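Local coordinates for bumblebee peptidoglycan recognition protein SA (Bombus, PDB 5XZ4) that probably binds bacterial peptidoglycan as an innate immune receptor of the insect, preferring Dap-type over Lys-type material, at residues D20-I24 against W67-G71; Y33-H37 against H94-Y98; H37-E43 against I105-F111; C44-C50 against G77-Y83. All blocks are in the same frame, centred on the assembly; numbering follows the deposited sequence.

Contact 1: D20-I24 against W67-G71; sequences DAKSI and WDDIG. With SO4 (sulfate ion), chain D.
The D68 side chain (m, chi1 -62°) lies over the I24 flank, CB 3.7 Å from I24 CG1, and it gives the other segment the most surface, 86 Å². Build 20-24 as an extended loop, phi between -63° and -131° and psi from 137° to 162°. Set 67-71 against it in the opposite sense, A21 facing D69 (CA-CA 5.1 Å) and K22 facing D68 (4.8 Å). D68 turns at -74/-17 and D69 is almost fully stretched at -171/169. One backbone hydrogen bond ties the loops, K22 N to D68 O at 2.9 Å.

I24 (m, t) puts CD1 3.8 Å from D69 CB. D69 is t, with OD2 3.6 Å from A21 CB and OD1 2.7 Å from I70 N in a weak bond. K22 starts toward D68 but its amine leads away. A water links S23 O (2.8 Å) to D68 OD2 (3.2 Å). A sulfate, probably from the crystallisation liquor, takes S23 OG at a very short 2.3 Å through O3 and I24 N at 3.1 Å through O4; R90 and Y26 hold it too.

Two loops meet here without forming a sheet, beside W67, which probably corresponds to the Trp of the Gly-Trp pair in Dap-type PGRPs. One hydrogen bond, a water and a little apolar packing imply a light junction, with D69's salt bridge going to R13 of helix 13-16.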
loop_
_atom_site.group_PDB
_atom_site.type_symbol
_atom_site.label_atom_id
_atom_site.label_comp_id
_atom_site.label_asym_id
_atom_site.label_seq_id
_atom_site.Cartn_x
_atom_site.Cartn_y
_atom_site.Cartn_z
ATOM N N ASP A 20 -17.245 -0.765 -9.282
ATOM C CA ASP A 20 -17.031 0.615 -8.823
ATOM C C ASP A 20 -16.859 0.703 -7.315
ATOM O O ASP A 20 -17.513 -0.017 -6.561
ATOM C CB ASP A 20 -18.218 1.510 -9.208
ATOM C CG ASP A 20 -18.348 1.740 -10.715
ATOM O OD1 ASP A 20 -17.347 1.598 -11.446
ATOM O OD2 ASP A 20 -19.459 2.126 -11.150
ATOM N N ALA A 21 -15.963 1.594 -6.883
ATOM C CA ALA A 21 -15.885 1.976 -5.462
ATOM C C ALA A 21 -17.077 2.851 -5.066
ATOM O O ALA A 21 -17.665 3.544 -5.919
ATOM C CB ALA A 21 -14.591 2.736 -5.202
ATOM N N LYS A 22 -17.426 2.805 -3.776
ATOM C CA LYS A 22 -18.357 3.789 -3.201
ATOM C C LYS A 22 -17.558 5.056 -2.889
ATOM O O LYS A 22 -16.325 5.013 -2.822
ATOM C CB LYS A 22 -19.071 3.236 -1.947
ATOM C CG LYS A 22 -19.692 1.845 -2.070
ATOM C CD LYS A 22 -20.999 1.869 -2.823
ATOM C CE LYS A 22 -21.578 0.470 -2.953
ATOM N NZ LYS A 22 -22.943 0.553 -3.541
ATOM N N SER A 23 -18.267 6.165 -2.724
ATOM C CA SER A 23 -17.635 7.458 -2.418
ATOM C C SER A 23 -16.904 7.420 -1.073
ATOM O O SER A 23 -17.396 6.852 -0.084
ATOM C CB SER A 23 -18.692 8.574 -2.412
ATOM O OG SER A 23 -18.098 9.865 -2.391
ATOM N N ILE A 24 -15.707 7.998 -1.058
ATOM C CA ILE A 24 -14.828 8.030 0.126
ATOM C C ILE A 24 -14.354 9.466 0.332
ATOM O O ILE A 24 -14.011 10.172 -0.638
ATOM C CB ILE A 24 -13.622 7.068 -0.046
ATOM C CG1 ILE A 24 -14.118 5.627 -0.191
ATOM C CG2 ILE A 24 -12.621 7.166 1.119
ATOM C CD1 ILE A 24 -13.074 4.675 -0.716
ATOM N N TRP A 67 -16.687 -2.706 3.299
ATOM C CA TRP A 67 -15.978 -1.434 3.087
ATOM C C TRP A 67 -16.322 -0.794 1.745
ATOM O O TRP A 67 -16.829 -1.458 0.818
ATOM C CB TRP A 67 -14.480 -1.670 3.211
ATOM C CG TRP A 67 -14.017 -2.098 4.594
ATOM C CD1 TRP A 67 -14.734 -2.068 5.774
ATOM C CD2 TRP A 67 -12.717 -2.601 4.933
ATOM N NE1 TRP A 67 -13.958 -2.542 6.816
ATOM C CE2 TRP A 67 -12.715 -2.864 6.327
ATOM C CE3 TRP A 67 -11.554 -2.855 4.195
ATOM C CZ2 TRP A 67 -11.579 -3.356 6.991
ATOM C CZ3 TRP A 67 -10.449 -3.391 4.846
ATOM C CH2 TRP A 67 -10.466 -3.610 6.240
ATOM N N ASP A 68 -16.019 0.493 1.615
ATOM C CA ASP A 68 -16.378 1.234 0.395
ATOM C C ASP A 68 -15.512 0.892 -0.823
ATOM O O ASP A 68 -15.876 1.214 -1.962
ATOM C CB ASP A 68 -16.233 2.752 0.643
ATOM C CG ASP A 68 -17.146 3.264 1.702
ATOM O OD1 ASP A 68 -18.306 2.854 1.717
ATOM O OD2 ASP A 68 -16.686 4.121 2.502
ATOM N N ASP A 69 -14.366 0.266 -0.570
ATOM C CA ASP A 69 -13.356 -0.066 -1.587
ATOM C C ASP A 69 -12.333 -0.964 -0.918
ATOM O O ASP A 69 -12.370 -1.128 0.337
ATOM C CB ASP A 69 -12.665 1.195 -2.167
ATOM C CG ASP A 69 -11.917 0.941 -3.481
ATOM O OD1 ASP A 69 -11.928 -0.191 -4.030
ATOM O OD2 ASP A 69 -11.309 1.931 -3.987
ATOM N N ILE A 70 -11.450 -1.575 -1.710
ATOM C CA ILE A 70 -10.242 -2.188 -1.166
ATOM C C ILE A 70 -9.632 -1.219 -0.143
ATOM O O ILE A 70 -9.621 0.006 -0.376
ATOM C CB ILE A 70 -9.255 -2.544 -2.318
ATOM C CG1 ILE A 70 -8.165 -3.506 -1.850
ATOM C CG2 ILE A 70 -8.690 -1.302 -3.023
ATOM C CD1 ILE A 70 -7.289 -4.123 -2.941
ATOM N N GLY A 71 -9.149 -1.740 0.978
ATOM C CA GLY A 71 -8.745 -0.852 2.086
ATOM C C GLY A 71 -7.450 -0.100 1.802
ATOM O O GLY A 71 -7.238 0.989 2.367
HETATM S S SO4 D . -15.667 9.970 -4.674
HETATM O O1 SO4 D . -16.482 9.059 -5.519
HETATM O O2 SO4 D . -14.888 10.885 -5.534
HETATM O O3 SO4 D . -16.564 10.835 -3.880
HETATM O O4 SO4 D . -14.747 9.197 -3.789
HETATM O O HOH W 1 -17.603 7.210 2.729
#

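Contact 2: Y33-H37 against H94-Y98. With SO4 (sulfate ion), chain C.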
loop_
_atom_site.group_PDB
_atom_site.type_symbol
_atom_site.label_atom_id
_atom_site.label_comp_id
_atom_site.label_asym_id
_atom_site.label_seq_id
_atom_site.Cartn_x
_atom_site.Cartn_y
_atom_site.Cartn_z
ATOM N N TYR A 33 2.385 10.807 6.247
ATOM C CA TYR A 33 2.807 9.411 6.523
ATOM C C TYR A 33 2.573 8.482 5.343
ATOM O O TYR A 33 1.605 8.641 4.599
ATOM C CB TYR A 33 2.066 8.818 7.736
ATOM C CG TYR A 33 2.396 9.479 9.050
ATOM C CD1 TYR A 33 3.494 9.050 9.811
ATOM C CD2 TYR A 33 1.598 10.518 9.543
ATOM C CE1 TYR A 33 3.820 9.690 11.023
ATOM C CE2 TYR A 33 1.887 11.141 10.760
ATOM C CZ TYR A 33 2.996 10.722 11.488
ATOM O OH TYR A 33 3.287 11.370 12.678
ATOM N N VAL A 34 3.457 7.494 5.224
ATOM C CA VAL A 34 3.203 6.304 4.402
ATOM C C VAL A 34 3.252 5.121 5.370
ATOM O O VAL A 34 4.233 4.980 6.121
ATOM C CB VAL A 34 4.255 6.158 3.289
ATOM C CG1 VAL A 34 4.134 4.818 2.565
ATOM C CG2 VAL A 34 4.138 7.281 2.276
ATOM N N ILE A 35 2.224 4.242 5.299
ATOM C CA ILE A 35 2.209 3.045 6.142
ATOM C C ILE A 35 2.471 1.836 5.245
ATOM O O ILE A 35 1.773 1.631 4.228
ATOM C CB ILE A 35 0.865 2.812 6.870
ATOM C CG1 ILE A 35 0.259 4.078 7.451
ATOM C CG2 ILE A 35 1.014 1.715 7.910
ATOM C CD1 ILE A 35 1.060 4.747 8.541
ATOM N N ILE A 36 3.459 1.030 5.601
ATOM C CA ILE A 36 3.795 -0.197 4.875
ATOM C C ILE A 36 3.100 -1.414 5.492
ATOM O O ILE A 36 3.161 -1.632 6.728
ATOM C CB ILE A 36 5.330 -0.426 4.797
ATOM C CG1 ILE A 36 6.056 0.812 4.213
ATOM C CG2 ILE A 36 5.659 -1.706 4.016
ATOM C CD1 ILE A 36 5.662 1.184 2.784
ATOM N N HIS A 37 2.387 -2.145 4.632
ATOM C CA HIS A 37 1.637 -3.350 5.036
ATOM C C HIS A 37 2.056 -4.544 4.196
ATOM O O HIS A 37 2.606 -4.359 3.104
ATOM C CB HIS A 37 0.130 -3.150 4.787
ATOM C CG HIS A 37 -0.576 -2.363 5.844
ATOM N ND1 HIS A 37 -1.133 -2.962 6.953
ATOM C CD2 HIS A 37 -0.847 -1.040 5.957
ATOM C CE1 HIS A 37 -1.714 -2.040 7.704
ATOM N NE2 HIS A 37 -1.543 -0.863 7.131
ATOM N N HIS A 94 -6.976 0.878 6.040
ATOM C CA HIS A 94 -5.801 0.038 6.205
ATOM C C HIS A 94 -5.125 0.157 7.595
ATOM O O HIS A 94 -4.508 -0.816 8.037
ATOM C CB HIS A 94 -4.763 0.304 5.086
ATOM C CG HIS A 94 -4.456 1.754 4.850
ATOM N ND1 HIS A 94 -3.584 2.477 5.648
ATOM C CD2 HIS A 94 -4.905 2.611 3.896
ATOM C CE1 HIS A 94 -3.534 3.719 5.197
ATOM N NE2 HIS A 94 -4.320 3.840 4.140
ATOM N N THR A 95 -5.181 1.338 8.231
ATOM C CA THR A 95 -4.391 1.594 9.449
ATOM C C THR A 95 -5.223 2.461 10.397
ATOM O O THR A 95 -5.267 3.703 10.248
ATOM C CB THR A 95 -3.072 2.310 9.107
ATOM O OG1 THR A 95 -2.436 1.683 7.997
ATOM C CG2 THR A 95 -2.124 2.301 10.318
ATOM N N ILE A 96 -5.873 1.814 11.368
ATOM C CA ILE A 96 -6.719 2.533 12.335
ATOM C C ILE A 96 -5.871 3.611 13.035
ATOM O O ILE A 96 -4.728 3.357 13.423
ATOM C CB ILE A 96 -7.428 1.576 13.347
ATOM C CG1 ILE A 96 -8.466 0.720 12.593
ATOM C CG2 ILE A 96 -8.080 2.350 14.503
ATOM C CD1 ILE A 96 -9.175 -0.361 13.405
ATOM N N GLY A 97 -6.416 4.823 13.094
ATOM C CA GLY A 97 -5.710 5.965 13.665
ATOM C C GLY A 97 -4.906 6.788 12.674
ATOM O O GLY A 97 -4.494 7.892 13.005
ATOM N N TYR A 98 -4.669 6.245 11.472
ATOM C CA TYR A 98 -3.838 6.879 10.436
ATOM C C TYR A 98 -4.519 6.959 9.079
ATOM O O TYR A 98 -3.917 7.480 8.130
ATOM C CB TYR A 98 -2.492 6.154 10.283
ATOM C CG TYR A 98 -1.586 6.452 11.459
ATOM C CD1 TYR A 98 -1.793 5.829 12.710
ATOM C CD2 TYR A 98 -0.549 7.397 11.345
ATOM C CE1 TYR A 98 -0.993 6.146 13.818
ATOM C CE2 TYR A 98 0.261 7.715 12.454
ATOM C CZ TYR A 98 0.038 7.080 13.672
ATOM O OH TYR A 98 0.833 7.379 14.780
HETATM S S SO4 C . -9.244 6.232 11.409
HETATM O O1 SO4 C . -9.965 5.545 10.306
HETATM O O2 SO4 C . -7.843 6.535 11.063
HETATM O O3 SO4 C . -9.930 7.493 11.784
HETATM O O4 SO4 C . -9.264 5.329 12.590
HETATM O O HOH W 2 1.383 10.000 14.867
#
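This contact probably belongs to the groove that holds peptidoglycan, as in related PGRPs, next to the position of the amidase zinc site. H37 probably corresponds to a zinc-binding histidine of the catalytic relatives, but here its ND1 is hydrogen-bonded to S154 OG, where amidases have cysteine; that is consistent with a receptor rather than an enzyme. T95 OG1 is the hub: it lies 2.8 Å from H37 NE2 and 2.7 Å from H94 ND1, both hydrogen bonds. I35 packs beneath, CG2 3.5 Å from T95 OG1 and CD1 4.2 Å from Y98 CD2. Farther along, Y98 points its edge at the face of Y33 in a T-shaped pair, centroids 5.3 Å apart and planes at 90°. A water joins the two hydroxyls, and Y33 OH is also hydrogen-bonded to P173 O. Y33, I35 and H37 share one face of strand 31-38, which runs between strands 102-107 and 141-145; the loop 94-98 covers that face.

Contact 3: H37-E43 against I105-F111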
loop_
_atom_site.group_PDB
_atom_site.type_symbol
_atom_site.label_atom_id
_atom_site.label_comp_id
_atom_site.label_asym_id
_atom_site.label_seq_id
_atom_site.Cartn_x
_atom_site.Cartn_y
_atom_site.Cartn_z
ATOM N N HIS A 37 2.387 -2.145 4.632
ATOM C CA HIS A 37 1.637 -3.350 5.036
ATOM C C HIS A 37 2.056 -4.544 4.196
ATOM O O HIS A 37 2.606 -4.359 3.104
ATOM C CB HIS A 37 0.130 -3.150 4.787
ATOM C CG HIS A 37 -0.576 -2.363 5.844
ATOM N ND1 HIS A 37 -1.133 -2.962 6.953
ATOM C CD2 HIS A 37 -0.847 -1.040 5.957
ATOM C CE1 HIS A 37 -1.714 -2.040 7.704
ATOM N NE2 HIS A 37 -1.543 -0.863 7.131
ATOM N N HIS A 38 1.748 -5.754 4.670
ATOM C CA HIS A 38 1.640 -6.909 3.772
ATOM C C HIS A 38 0.202 -7.367 3.708
ATOM O O HIS A 38 -0.566 -7.119 4.638
ATOM C CB HIS A 38 2.633 -8.031 4.125
ATOM C CG HIS A 38 2.361 -8.773 5.417
ATOM N ND1 HIS A 38 3.077 -9.899 5.766
ATOM C CD2 HIS A 38 1.477 -8.566 6.427
ATOM C CE1 HIS A 38 2.650 -10.351 6.938
ATOM N NE2 HIS A 38 1.691 -9.547 7.368
ATOM N N THR A 39 -0.186 -8.024 2.611
ATOM C CA THR A 39 -1.595 -8.458 2.467
ATOM C C THR A 39 -1.927 -9.767 3.156
ATOM O O THR A 39 -3.125 -10.039 3.375
ATOM C CB THR A 39 -1.988 -8.585 0.996
ATOM O OG1 THR A 39 -1.163 -9.595 0.402
ATOM C CG2 THR A 39 -1.833 -7.219 0.247
ATOM N N VAL A 40 -0.887 -10.568 3.433
ATOM C CA VAL A 40 -0.990 -11.957 3.962
ATOM C C VAL A 40 -1.526 -12.927 2.902
ATOM O O VAL A 40 -1.693 -14.121 3.176
ATOM C CB VAL A 40 -1.801 -12.064 5.295
ATOM C CG1 VAL A 40 -1.657 -13.419 5.985
ATOM C CG2 VAL A 40 -1.336 -11.015 6.275
ATOM N N THR A 41 -1.771 -12.462 1.690
ATOM C CA THR A 41 -2.155 -13.349 0.593
ATOM C C THR A 41 -0.920 -14.075 0.061
ATOM O O THR A 41 0.219 -13.807 0.453
ATOM C CB THR A 41 -2.840 -12.586 -0.558
ATOM O OG1 THR A 41 -1.911 -11.667 -1.168
ATOM C CG2 THR A 41 -4.044 -11.819 -0.078
ATOM N N ALA A 42 -1.144 -15.047 -0.818
ATOM C CA ALA A 42 -0.064 -15.572 -1.642
ATOM C C ALA A 42 0.590 -14.450 -2.465
ATOM O O ALA A 42 -0.040 -13.430 -2.770
ATOM C CB ALA A 42 -0.607 -16.649 -2.567
ATOM N N GLU A 43 1.861 -14.652 -2.805
ATOM C CA GLU A 43 2.551 -13.770 -3.764
ATOM C C GLU A 43 2.028 -13.940 -5.204
ATOM O O GLU A 43 1.358 -14.934 -5.539
ATOM C CB GLU A 43 4.061 -14.022 -3.707
ATOM C CG GLU A 43 4.654 -13.654 -2.349
ATOM C CD GLU A 43 6.143 -13.879 -2.263
ATOM O OE1 GLU A 43 6.588 -14.550 -1.316
ATOM O OE2 GLU A 43 6.880 -13.373 -3.150
ATOM N N ILE A 105 0.372 1.247 1.755
ATOM C CA ILE A 105 0.914 0.480 0.606
ATOM C C ILE A 105 0.959 -0.972 1.033
ATOM O O ILE A 105 1.655 -1.337 1.980
ATOM C CB ILE A 105 2.345 0.926 0.229
ATOM C CG1 ILE A 105 2.368 2.397 -0.214
ATOM C CG2 ILE A 105 2.891 0.044 -0.897
ATOM C CD1 ILE A 105 3.771 2.951 -0.491
ATOM N N GLY A 106 0.154 -1.804 0.351
ATOM C CA GLY A 106 0.114 -3.257 0.657
ATOM C C GLY A 106 0.998 -4.061 -0.285
ATOM O O GLY A 106 0.685 -4.167 -1.482
ATOM N N PHE A 107 2.081 -4.647 0.241
ATOM C CA PHE A 107 2.914 -5.601 -0.518
ATOM C C PHE A 107 2.117 -6.905 -0.616
ATOM O O PHE A 107 1.701 -7.456 0.436
ATOM C CB PHE A 107 4.265 -5.841 0.180
ATOM C CG PHE A 107 5.302 -4.748 -0.026
ATOM C CD1 PHE A 107 5.075 -3.435 0.417
ATOM C CD2 PHE A 107 6.515 -5.081 -0.628
ATOM C CE1 PHE A 107 6.071 -2.462 0.239
ATOM C CE2 PHE A 107 7.508 -4.109 -0.803
ATOM C CZ PHE A 107 7.266 -2.824 -0.360
ATOM N N ILE A 108 1.918 -7.399 -1.837
ATOM C CA ILE A 108 1.125 -8.630 -2.015
ATOM C C ILE A 108 1.980 -9.834 -1.626
ATOM O O ILE A 108 2.994 -10.132 -2.272
ATOM C CB ILE A 108 0.576 -8.752 -3.455
ATOM C CG1 ILE A 108 -0.360 -7.577 -3.764
ATOM C CG2 ILE A 108 -0.177 -10.085 -3.638
ATOM C CD1 ILE A 108 -0.734 -7.448 -5.242
ATOM N N GLY A 109 1.587 -10.490 -0.522
ATOM C CA GLY A 109 2.330 -11.626 0.007
ATOM C C GLY A 109 2.314 -11.641 1.535
ATOM O O GLY A 109 1.704 -10.762 2.175
ATOM N N ASN A 110 2.974 -12.651 2.098
ATOM C CA ASN A 110 3.178 -12.798 3.537
ATOM C C ASN A 110 4.688 -12.704 3.772
ATOM O O ASN A 110 5.450 -13.597 3.410
ATOM C CB ASN A 110 2.614 -14.147 4.028
ATOM C CG ASN A 110 2.601 -14.258 5.542
ATOM O OD1 ASN A 110 3.416 -13.660 6.219
ATOM N ND2 ASN A 110 1.670 -15.045 6.077
ATOM N N PHE A 111 5.109 -11.596 4.372
ATOM C CA PHE A 111 6.534 -11.317 4.581
ATOM C C PHE A 111 6.996 -11.427 6.038
ATOM O O PHE A 111 7.958 -10.776 6.442
ATOM C CB PHE A 111 6.922 -9.997 3.861
ATOM C CG PHE A 111 6.584 -10.042 2.397
ATOM C CD1 PHE A 111 7.299 -10.884 1.545
ATOM C CD2 PHE A 111 5.491 -9.337 1.890
ATOM C CE1 PHE A 111 6.955 -11.006 0.198
ATOM C CE2 PHE A 111 5.140 -9.459 0.533
ATOM C CZ PHE A 111 5.876 -10.291 -0.307
HETATM O O HOH W 3 -0.424 -16.272 4.398
HETATM O O HOH W 4 2.451 -15.571 0.825
HETATM O O HOH W 5 4.966 -14.583 0.923
#
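Three backbone hydrogen bonds make the parallel ladder: H37 N to I105 O, F107 N to H37 O and T39 N to F107 O, each 2.9 Å, with H37 paired to G106 and H38 to F107. Toward and past the strand ends side chains join in. H38 ND1 accepts from F111 N at 3.0 Å and T39 OG1 from G109 N at 3.0 Å, while V40 N reaches G109 O at 2.9 Å. Waters carry the link onward, one joining V40 O to N110 ND2 and another E43 OE1 to N110 N. G109, at 144/180, brings its CA to 3.1 Å from T41 O, and a CB there would clash with E43 CG and F111 CZ. Around this, I108 CG2 packs 3.4 Å from T41 OG1, and F111 CD2 lies 3.9 Å from H38 CB; M120 of helix 118-134 touches both F107 and F111. The neighbouring parallel strands thus run on into loops that stay side by side: histidine and threonine side chains satisfy backbone amides that the ladder no longer reaches.

Contact 4: C44-C50 against G77-Y83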
loop_
_atom_site.group_PDB
_atom_site.type_symbol
_atom_site.label_atom_id
_atom_site.label_comp_id
_atom_site.label_asym_id
_atom_site.label_seq_id
_atom_site.Cartn_x
_atom_site.Cartn_y
_atom_site.Cartn_z
ATOM N N CYS A 44 2.309 -12.959 -6.049
ATOM C CA CYS A 44 1.922 -12.995 -7.458
ATOM C C CYS A 44 3.123 -12.558 -8.281
ATOM O O CYS A 44 3.882 -11.692 -7.842
ATOM C CB CYS A 44 0.713 -12.072 -7.694
ATOM S SG CYS A 44 0.954 -10.294 -7.304
ATOM N N ASN A 45 3.310 -13.139 -9.466
ATOM C CA ASN A 45 4.563 -12.933 -10.224
ATOM C C ASN A 45 4.396 -12.445 -11.666
ATOM O O ASN A 45 5.385 -12.259 -12.378
ATOM C CB ASN A 45 5.454 -14.179 -10.107
ATOM C CG ASN A 45 6.033 -14.335 -8.703
ATOM O OD1 ASN A 45 6.974 -13.636 -8.330
ATOM N ND2 ASN A 45 5.452 -15.235 -7.911
ATOM N N THR A 46 3.153 -12.233 -12.095
ATOM C CA THR A 46 2.857 -11.727 -13.451
ATOM C C THR A 46 1.705 -10.733 -13.308
ATOM O O THR A 46 0.941 -10.777 -12.333
ATOM C CB THR A 46 2.401 -12.831 -14.448
ATOM O OG1 THR A 46 1.138 -13.351 -14.014
ATOM C CG2 THR A 46 3.432 -13.963 -14.580
ATOM N N ARG A 47 1.518 -9.909 -14.325
ATOM C CA ARG A 47 0.451 -8.940 -14.321
ATOM C C ARG A 47 -0.927 -9.622 -14.180
ATOM O O ARG A 47 -1.750 -9.192 -13.380
ATOM C CB ARG A 47 0.552 -8.090 -15.578
ATOM C CG ARG A 47 -0.299 -6.855 -15.570
ATOM C CD ARG A 47 0.186 -5.954 -16.697
ATOM N NE ARG A 47 -0.774 -4.892 -16.876
ATOM C CZ ARG A 47 -0.502 -3.600 -16.799
ATOM N NH1 ARG A 47 0.738 -3.155 -16.547
ATOM N NH2 ARG A 47 -1.497 -2.758 -16.959
ATOM N N SER A 48 -1.163 -10.695 -14.924
ATOM C CA SER A 48 -2.429 -11.417 -14.796
ATOM C C SER A 48 -2.684 -11.955 -13.361
ATOM O O SER A 48 -3.793 -11.819 -12.819
ATOM C CB SER A 48 -2.505 -12.520 -15.847
ATOM O OG SER A 48 -3.793 -13.078 -15.833
ATOM N N GLU A 49 -1.641 -12.499 -12.735
ATOM C CA GLU A 49 -1.737 -13.020 -11.364
ATOM C C GLU A 49 -2.001 -11.886 -10.365
ATOM O O GLU A 49 -2.793 -12.040 -9.430
ATOM C CB GLU A 49 -0.447 -13.722 -10.961
ATOM C CG GLU A 49 -0.554 -15.205 -10.667
ATOM C CD GLU A 49 0.814 -15.865 -10.743
ATOM O OE1 GLU A 49 1.690 -15.478 -9.959
ATOM O OE2 GLU A 49 1.019 -16.767 -11.590
ATOM N N CYS A 50 -1.286 -10.772 -10.517
ATOM C CA CYS A 50 -1.437 -9.667 -9.572
ATOM C C CYS A 50 -2.780 -8.958 -9.718
ATOM O O CYS A 50 -3.397 -8.579 -8.713
ATOM C CB CYS A 50 -0.272 -8.720 -9.730
ATOM S SG CYS A 50 1.328 -9.433 -9.215
ATOM N N GLY A 77 2.795 -5.508 -6.520
ATOM C CA GLY A 77 2.855 -6.888 -6.995
ATOM C C GLY A 77 4.256 -7.445 -7.117
ATOM O O GLY A 77 5.228 -6.692 -7.316
ATOM N N GLY A 78 4.389 -8.770 -7.066
ATOM C CA GLY A 78 5.672 -9.428 -7.334
ATOM C C GLY A 78 6.100 -9.344 -8.802
ATOM O O GLY A 78 7.240 -9.716 -9.147
ATOM N N ASP A 79 5.193 -8.858 -9.657
ATOM C CA ASP A 79 5.538 -8.447 -11.032
ATOM C C ASP A 79 6.316 -7.113 -11.082
ATOM O O ASP A 79 6.762 -6.706 -12.166
ATOM C CB ASP A 79 4.262 -8.366 -11.901
ATOM C CG ASP A 79 3.263 -7.312 -11.420
ATOM O OD1 ASP A 79 3.438 -6.712 -10.329
ATOM O OD2 ASP A 79 2.272 -7.063 -12.145
ATOM N N GLY A 80 6.458 -6.428 -9.941
ATOM C CA GLY A 80 7.167 -5.158 -9.900
ATOM C C GLY A 80 6.281 -3.962 -10.207
ATOM O O GLY A 80 6.808 -2.859 -10.375
ATOM N N ASN A 81 4.965 -4.164 -10.324
ATOM C CA ASN A 81 4.014 -3.104 -10.658
ATOM C C ASN A 81 3.289 -2.558 -9.443
ATOM O O ASN A 81 3.124 -3.251 -8.423
ATOM C CB ASN A 81 3.011 -3.594 -11.704
ATOM C CG ASN A 81 3.636 -3.746 -13.069
ATOM O OD1 ASN A 81 4.345 -2.848 -13.547
ATOM N ND2 ASN A 81 3.410 -4.889 -13.686
ATOM N N VAL A 82 2.872 -1.302 -9.573
ATOM C CA VAL A 82 2.045 -0.625 -8.575
ATOM C C VAL A 82 0.594 -0.639 -9.063
ATOM O O VAL A 82 0.315 -0.228 -10.195
ATOM C CB VAL A 82 2.520 0.844 -8.365
ATOM C CG1 VAL A 82 1.635 1.560 -7.341
ATOM C CG2 VAL A 82 3.980 0.894 -7.924
ATOM N N TYR A 83 -0.309 -1.083 -8.186
ATOM C CA TYR A 83 -1.739 -1.145 -8.466
ATOM C C TYR A 83 -2.469 -0.083 -7.625
ATOM O O TYR A 83 -2.344 -0.072 -6.396
ATOM C CB TYR A 83 -2.284 -2.569 -8.144
ATOM C CG TYR A 83 -1.736 -3.608 -9.085
ATOM C CD1 TYR A 83 -0.433 -4.098 -8.941
ATOM C CD2 TYR A 83 -2.499 -4.051 -10.175
ATOM C CE1 TYR A 83 0.115 -5.000 -9.861
ATOM C CE2 TYR A 83 -1.982 -4.956 -11.095
ATOM C CZ TYR A 83 -0.682 -5.421 -10.958
ATOM O OH TYR A 83 -0.196 -6.293 -11.916
HETATM O O HOH W 6 8.442 -11.153 -11.278
#
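A carboxylate faces the start of a helix, yet its clear hydrogen bonds come from its own segment. D79 OD1 accepts from N81 N at 3.0 Å, an Asx turn, and D79 OD2 takes Y83 OH at 2.6 Å and N81 ND2 at 2.9 Å, while R47 CA lies 3.4 Å from D79 OD2. D79 itself sits in the type I turn G77-G80, closed by G80 N to G77 O at 2.9 Å. The C44-C50 disulfide (SG-SG 2.1 Å) rests on that turn: C50 SG is 3.7 Å from G77 CA, and C44 O is 2.9 Å from G78 CA. A CB on G77 would run into C50 SG and one on G78 into C44 O, so glycine fits both places. Within 44-50, T46 is the N-cap of helix 47-64, its OG1 taking E49 N at 3.2 Å. The contact thus fastens the disulfide loop and helix N-terminus to the turn between strands 74-76 and 82-84. Each half is braced internally, and the two join by close packing: C50 on G77, D79 and Y83 (CB to Y83 OH 3.3 Å), C44 O on G78, and R47 along D79 and the Y83 hydroxyl (R47 CG to Y83 OH 3.7 Å).

Overall arrangement
Contacts 2 and 3 share H37 and run along strand 31-38, centres about 14 Å apart; contact 2 lies probably on the groove side and contact 3 carries the strand on to its end. Contact 4, centred about 12 Å from contact 3, touches it where I108 CG2 lies 3.8 Å from C44 SG, so the C44-C50 disulfide packs beside the loop after strand 102-107. Contact 1 is farther off, centres about 17 Å from contact 2 and 22 Å from contact 4, but G71 O comes 3.2 Å from H94 CD2. The loop bearing W67 thereby adjoins H94, and contacts 1 and 2 probably border the same peptidoglycan groove, with contact 4 about 22 Å from contact 2.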